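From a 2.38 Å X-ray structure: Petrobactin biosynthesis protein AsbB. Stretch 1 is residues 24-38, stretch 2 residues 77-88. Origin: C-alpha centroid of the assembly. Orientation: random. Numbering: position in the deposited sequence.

Stretch 1 24-38: RRRVLRQLVESLIYE
Stretch 2, residues 77-88: TFGRISIDSLIV

Residues 24-37 are helical; strand 81-83 crosses them at 147°, roughly antiparallel, with axes 7.7 Å apart at closest approach. CA atoms pair Arg-25 with Leu-86 (7.2 Å), Leu-28 with Ile-87 (7.6 Å), Arg-29 with Ile-83 (6.2 Å) and Glu-33 with Ile-81 (5.4 Å). The contact buries 718 Å², both sides summed. Leu-28, Val-32 and Ile-36, all buried, point toward buried Ile-81, Ile-83 (both m, m) and Ile-87 (m, chi2 135°); Ser-82 points away.

Arg-25 (m, t, t) lays one guanidinium face against Leu-86, NE to CD2 3.4 Å. Leu-28 (m, t) has CB 4.2 Å from Ile-87 CD1. Arg-29 (t, t, p) packs CD 3.4 Å from Ile-83 O; its NH1 forms a salt bridge with Glu-33 OE2 at 3.3 Å, including a weak hydrogen bond. Val-32 (t) is small and branched: CG2 is 3.5 Å from Ile-87 CD1, CG1 4.1 Å from Ile-83 CG1.

Glu-33 (m, t) serves the strand amide: OE2 accepts a nearly straight hydrogen bond from Ile-83 N, 2.8 Å. A water links its OE1 (2.7 Å) to Arg-80 NH2 (2.9 Å). Ile-36 (m, t) extends the apolar seam, CD1 to Ile-83 CD1 and CG2 to Ile-81 CG1 both 4.2 Å.

Tyr-37 (t, chi2 49°) reaches the type I' turn 77-80. Its OH donates to Phe-78 O, 2.7 Å. Arg-80 (m, m, m) sets CD over one face of the Tyr-37 ring, 4.0 Å from its centroid, a CH-pi contact. Gly-79 suits its positive phi of 63°.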

# COMPACT_ATOMS: atom_id res chain seq x y z
N ARG B 24 -9.09 -17.23 -13.62
CA ARG B 24 -8.99 -16.12 -14.57
C ARG B 24 -10.28 -16.04 -15.38
O ARG B 24 -10.86 -14.97 -15.58
CB ARG B 24 -7.80 -16.32 -15.50
CG ARG B 24 -7.52 -15.12 -16.38
CD ARG B 24 -6.57 -15.52 -17.47
NE ARG B 24 -7.19 -16.47 -18.38
CZ ARG B 24 -6.50 -17.28 -19.17
NH1 ARG B 24 -5.16 -17.25 -19.15
NH2 ARG B 24 -7.13 -18.11 -19.97
N ARG B 25 -10.72 -17.20 -15.85
CA ARG B 25 -11.90 -17.25 -16.68
C ARG B 25 -13.12 -16.77 -15.89
O ARG B 25 -13.93 -16.01 -16.41
CB ARG B 25 -12.11 -18.67 -17.22
CG ARG B 25 -11.25 -18.94 -18.43
CD ARG B 25 -11.16 -20.40 -18.69
NE ARG B 25 -10.43 -20.67 -19.93
CZ ARG B 25 -10.27 -21.88 -20.44
NH1 ARG B 25 -10.83 -22.91 -19.82
NH2 ARG B 25 -9.57 -22.05 -21.56
N ARG B 26 -13.23 -17.21 -14.64
CA ARG B 26 -14.35 -16.83 -13.81
C ARG B 26 -14.36 -15.30 -13.57
O ARG B 26 -15.40 -14.65 -13.69
CB ARG B 26 -14.34 -17.57 -12.48
CG ARG B 26 -15.39 -17.07 -11.50
CD ARG B 26 -15.21 -17.60 -10.09
NE ARG B 26 -16.05 -16.83 -9.19
CZ ARG B 26 -16.11 -16.95 -7.87
NH1 ARG B 26 -15.36 -17.86 -7.23
NH2 ARG B 26 -16.93 -16.15 -7.18
N VAL B 27 -13.19 -14.74 -13.27
CA VAL B 27 -13.11 -13.33 -12.95
C VAL B 27 -13.42 -12.48 -14.17
O VAL B 27 -14.08 -11.47 -14.06
CB VAL B 27 -11.73 -12.96 -12.34
CG1 VAL B 27 -11.54 -11.45 -12.33
CG2 VAL B 27 -11.60 -13.52 -10.91
N LEU B 28 -12.95 -12.91 -15.34
CA LEU B 28 -13.35 -12.25 -16.57
C LEU B 28 -14.86 -12.34 -16.80
O LEU B 28 -15.50 -11.36 -17.18
CB LEU B 28 -12.60 -12.83 -17.76
CG LEU B 28 -11.22 -12.25 -17.99
CD1 LEU B 28 -10.53 -13.05 -19.08
CD2 LEU B 28 -11.39 -10.81 -18.40
N ARG B 29 -15.43 -13.51 -16.55
CA ARG B 29 -16.86 -13.71 -16.77
C ARG B 29 -17.69 -12.74 -15.90
O ARG B 29 -18.59 -12.05 -16.41
CB ARG B 29 -17.24 -15.18 -16.54
CG ARG B 29 -18.73 -15.44 -16.59
CD ARG B 29 -19.06 -16.94 -16.41
NE ARG B 29 -18.71 -17.43 -15.07
CZ ARG B 29 -19.27 -17.01 -13.93
NH1 ARG B 29 -20.22 -16.08 -13.95
NH2 ARG B 29 -18.89 -17.51 -12.76
N GLN B 30 -17.37 -12.67 -14.61
CA GLN B 30 -18.16 -11.84 -13.70
C GLN B 30 -17.93 -10.38 -14.12
O GLN B 30 -18.88 -9.60 -14.18
CB GLN B 30 -17.84 -12.11 -12.21
CG GLN B 30 -18.18 -13.58 -11.78
CD GLN B 30 -18.04 -13.86 -10.27
OE1 GLN B 30 -18.15 -15.02 -9.83
NE2 GLN B 30 -17.84 -12.81 -9.48
N LEU B 31 -16.69 -10.03 -14.50
CA LEU B 31 -16.40 -8.67 -14.98
C LEU B 31 -17.28 -8.27 -16.18
O LEU B 31 -17.92 -7.23 -16.16
CB LEU B 31 -14.92 -8.49 -15.33
CG LEU B 31 -14.44 -7.14 -15.89
CD1 LEU B 31 -14.70 -5.97 -14.94
CD2 LEU B 31 -12.95 -7.21 -16.20
N VAL B 32 -17.30 -9.10 -17.22
CA VAL B 32 -18.00 -8.73 -18.41
C VAL B 32 -19.51 -8.67 -18.11
O VAL B 32 -20.18 -7.72 -18.50
CB VAL B 32 -17.64 -9.68 -19.61
CG1 VAL B 32 -18.51 -9.39 -20.82
CG2 VAL B 32 -16.14 -9.51 -19.98
N GLU B 33 -20.02 -9.65 -17.37
CA GLU B 33 -21.42 -9.65 -16.93
C GLU B 33 -21.82 -8.35 -16.29
O GLU B 33 -22.86 -7.78 -16.63
CB GLU B 33 -21.72 -10.82 -15.98
CG GLU B 33 -21.68 -12.16 -16.70
CD GLU B 33 -21.90 -13.37 -15.79
OE1 GLU B 33 -22.04 -13.21 -14.55
OE2 GLU B 33 -21.94 -14.51 -16.34
N SER B 34 -21.00 -7.85 -15.37
CA SER B 34 -21.41 -6.63 -14.69
C SER B 34 -21.18 -5.37 -15.53
O SER B 34 -21.95 -4.41 -15.40
CB SER B 34 -20.82 -6.51 -13.27
OG SER B 34 -19.43 -6.30 -13.32
N LEU B 35 -20.16 -5.36 -16.40
CA LEU B 35 -19.97 -4.18 -17.27
C LEU B 35 -21.15 -4.04 -18.24
O LEU B 35 -21.64 -2.94 -18.47
CB LEU B 35 -18.64 -4.25 -18.03
CG LEU B 35 -17.34 -4.17 -17.22
CD1 LEU B 35 -16.17 -4.45 -18.12
CD2 LEU B 35 -17.18 -2.82 -16.58
N ILE B 36 -21.64 -5.15 -18.79
CA ILE B 36 -22.79 -5.10 -19.66
C ILE B 36 -24.06 -4.85 -18.86
O ILE B 36 -24.84 -3.96 -19.20
CB ILE B 36 -22.95 -6.37 -20.46
CG1 ILE B 36 -21.67 -6.68 -21.23
CG2 ILE B 36 -24.14 -6.27 -21.44
CD1 ILE B 36 -21.77 -8.02 -21.96
N TYR B 37 -24.27 -5.60 -17.78
CA TYR B 37 -25.48 -5.45 -16.98
C TYR B 37 -25.71 -3.98 -16.56
O TYR B 37 -26.80 -3.49 -16.65
CB TYR B 37 -25.45 -6.33 -15.72
CG TYR B 37 -26.75 -6.35 -14.90
CD1 TYR B 37 -28.00 -6.55 -15.52
CD2 TYR B 37 -26.72 -6.18 -13.53
CE1 TYR B 37 -29.16 -6.57 -14.78
CE2 TYR B 37 -27.88 -6.21 -12.78
CZ TYR B 37 -29.09 -6.41 -13.41
OH TYR B 37 -30.23 -6.44 -12.67
N GLU B 38 -24.68 -3.31 -16.07
CA GLU B 38 -24.87 -1.97 -15.51
C GLU B 38 -24.81 -0.92 -16.61
O GLU B 38 -24.91 0.26 -16.35
CB GLU B 38 -23.80 -1.67 -14.45
CG GLU B 38 -23.84 -2.60 -13.27
CD GLU B 38 -22.81 -2.29 -12.18
OE1 GLU B 38 -22.21 -1.18 -12.16
OE2 GLU B 38 -22.59 -3.20 -11.33
N THR B 77 -34.51 -13.01 -14.61
CA THR B 77 -34.35 -12.66 -13.21
C THR B 77 -33.54 -11.34 -13.22
O THR B 77 -32.32 -11.31 -13.18
CB THR B 77 -33.51 -13.80 -12.52
OG1 THR B 77 -34.33 -14.97 -12.37
CG2 THR B 77 -32.93 -13.41 -11.12
N PHE B 78 -34.28 -10.24 -13.07
CA PHE B 78 -33.77 -8.87 -13.04
C PHE B 78 -32.97 -8.43 -14.23
O PHE B 78 -32.25 -7.44 -14.14
CB PHE B 78 -32.97 -8.62 -11.75
CG PHE B 78 -33.79 -8.84 -10.53
CD1 PHE B 78 -34.69 -7.89 -10.12
CD2 PHE B 78 -33.73 -10.05 -9.85
CE1 PHE B 78 -35.48 -8.09 -9.02
CE2 PHE B 78 -34.54 -10.24 -8.74
CZ PHE B 78 -35.41 -9.27 -8.34
N GLY B 79 -33.15 -9.11 -15.35
CA GLY B 79 -32.36 -8.84 -16.54
C GLY B 79 -30.88 -9.12 -16.39
O GLY B 79 -30.09 -8.60 -17.16
N ARG B 80 -30.48 -9.93 -15.41
CA ARG B 80 -29.05 -10.20 -15.25
C ARG B 80 -28.48 -10.84 -16.53
O ARG B 80 -29.17 -11.56 -17.27
CB ARG B 80 -28.81 -11.14 -14.09
CG ARG B 80 -29.21 -10.63 -12.73
CD ARG B 80 -28.13 -9.84 -12.13
NE ARG B 80 -26.88 -10.59 -12.01
CZ ARG B 80 -26.53 -11.33 -10.95
NH1 ARG B 80 -27.36 -11.47 -9.91
NH2 ARG B 80 -25.35 -11.95 -10.95
N ILE B 81 -27.21 -10.55 -16.78
CA ILE B 81 -26.50 -11.07 -17.92
C ILE B 81 -25.72 -12.29 -17.48
O ILE B 81 -24.99 -12.25 -16.50
CB ILE B 81 -25.50 -10.01 -18.45
CG1 ILE B 81 -26.23 -8.72 -18.80
CG2 ILE B 81 -24.70 -10.53 -19.66
CD1 ILE B 81 -27.25 -8.87 -19.88
N SER B 82 -25.88 -13.38 -18.21
CA SER B 82 -25.02 -14.54 -18.01
C SER B 82 -24.12 -14.66 -19.20
O SER B 82 -24.62 -14.67 -20.31
CB SER B 82 -25.86 -15.82 -17.92
OG SER B 82 -26.77 -15.77 -16.86
N ILE B 83 -22.81 -14.75 -19.00
CA ILE B 83 -21.91 -14.97 -20.14
C ILE B 83 -21.52 -16.46 -20.18
O ILE B 83 -20.89 -16.96 -19.27
CB ILE B 83 -20.62 -14.12 -20.06
CG1 ILE B 83 -20.91 -12.60 -20.16
CG2 ILE B 83 -19.65 -14.54 -21.15
CD1 ILE B 83 -21.58 -12.17 -21.46
N ASP B 84 -21.93 -17.17 -21.24
CA ASP B 84 -21.78 -18.62 -21.30
C ASP B 84 -20.52 -19.14 -22.01
O ASP B 84 -20.28 -20.35 -22.03
CB ASP B 84 -23.02 -19.25 -21.95
CG ASP B 84 -24.32 -18.81 -21.26
OD1 ASP B 84 -24.36 -18.84 -20.00
OD2 ASP B 84 -25.31 -18.43 -21.95
N SER B 85 -19.73 -18.26 -22.60
CA SER B 85 -18.62 -18.72 -23.45
C SER B 85 -17.40 -17.94 -23.09
O SER B 85 -17.52 -16.85 -22.56
CB SER B 85 -18.94 -18.53 -24.94
OG SER B 85 -18.63 -17.21 -25.37
N LEU B 86 -16.23 -18.45 -23.43
CA LEU B 86 -14.98 -17.74 -23.19
C LEU B 86 -14.99 -16.37 -23.88
O LEU B 86 -15.66 -16.15 -24.89
CB LEU B 86 -13.81 -18.55 -23.74
CG LEU B 86 -13.48 -19.89 -23.07
CD1 LEU B 86 -12.25 -20.52 -23.77
CD2 LEU B 86 -13.20 -19.69 -21.59
N ILE B 87 -14.25 -15.42 -23.31
CA ILE B 87 -14.14 -14.12 -23.92
C ILE B 87 -12.93 -14.03 -24.84
O ILE B 87 -11.78 -14.18 -24.40
CB ILE B 87 -14.14 -13.03 -22.84
CG1 ILE B 87 -15.54 -12.99 -22.20
CG2 ILE B 87 -13.75 -11.68 -23.44
CD1 ILE B 87 -15.50 -12.91 -20.77
N VAL B 88 -13.22 -13.81 -26.12
CA VAL B 88 -12.24 -13.90 -27.20
C VAL B 88 -11.92 -12.54 -27.78
O VAL B 88 -12.82 -11.73 -28.08
CB VAL B 88 -12.78 -14.78 -28.34
CG1 VAL B 88 -11.76 -14.88 -29.44
CG2 VAL B 88 -13.12 -16.16 -27.81
O HOH W 1 -23.27 -11.51 -12.90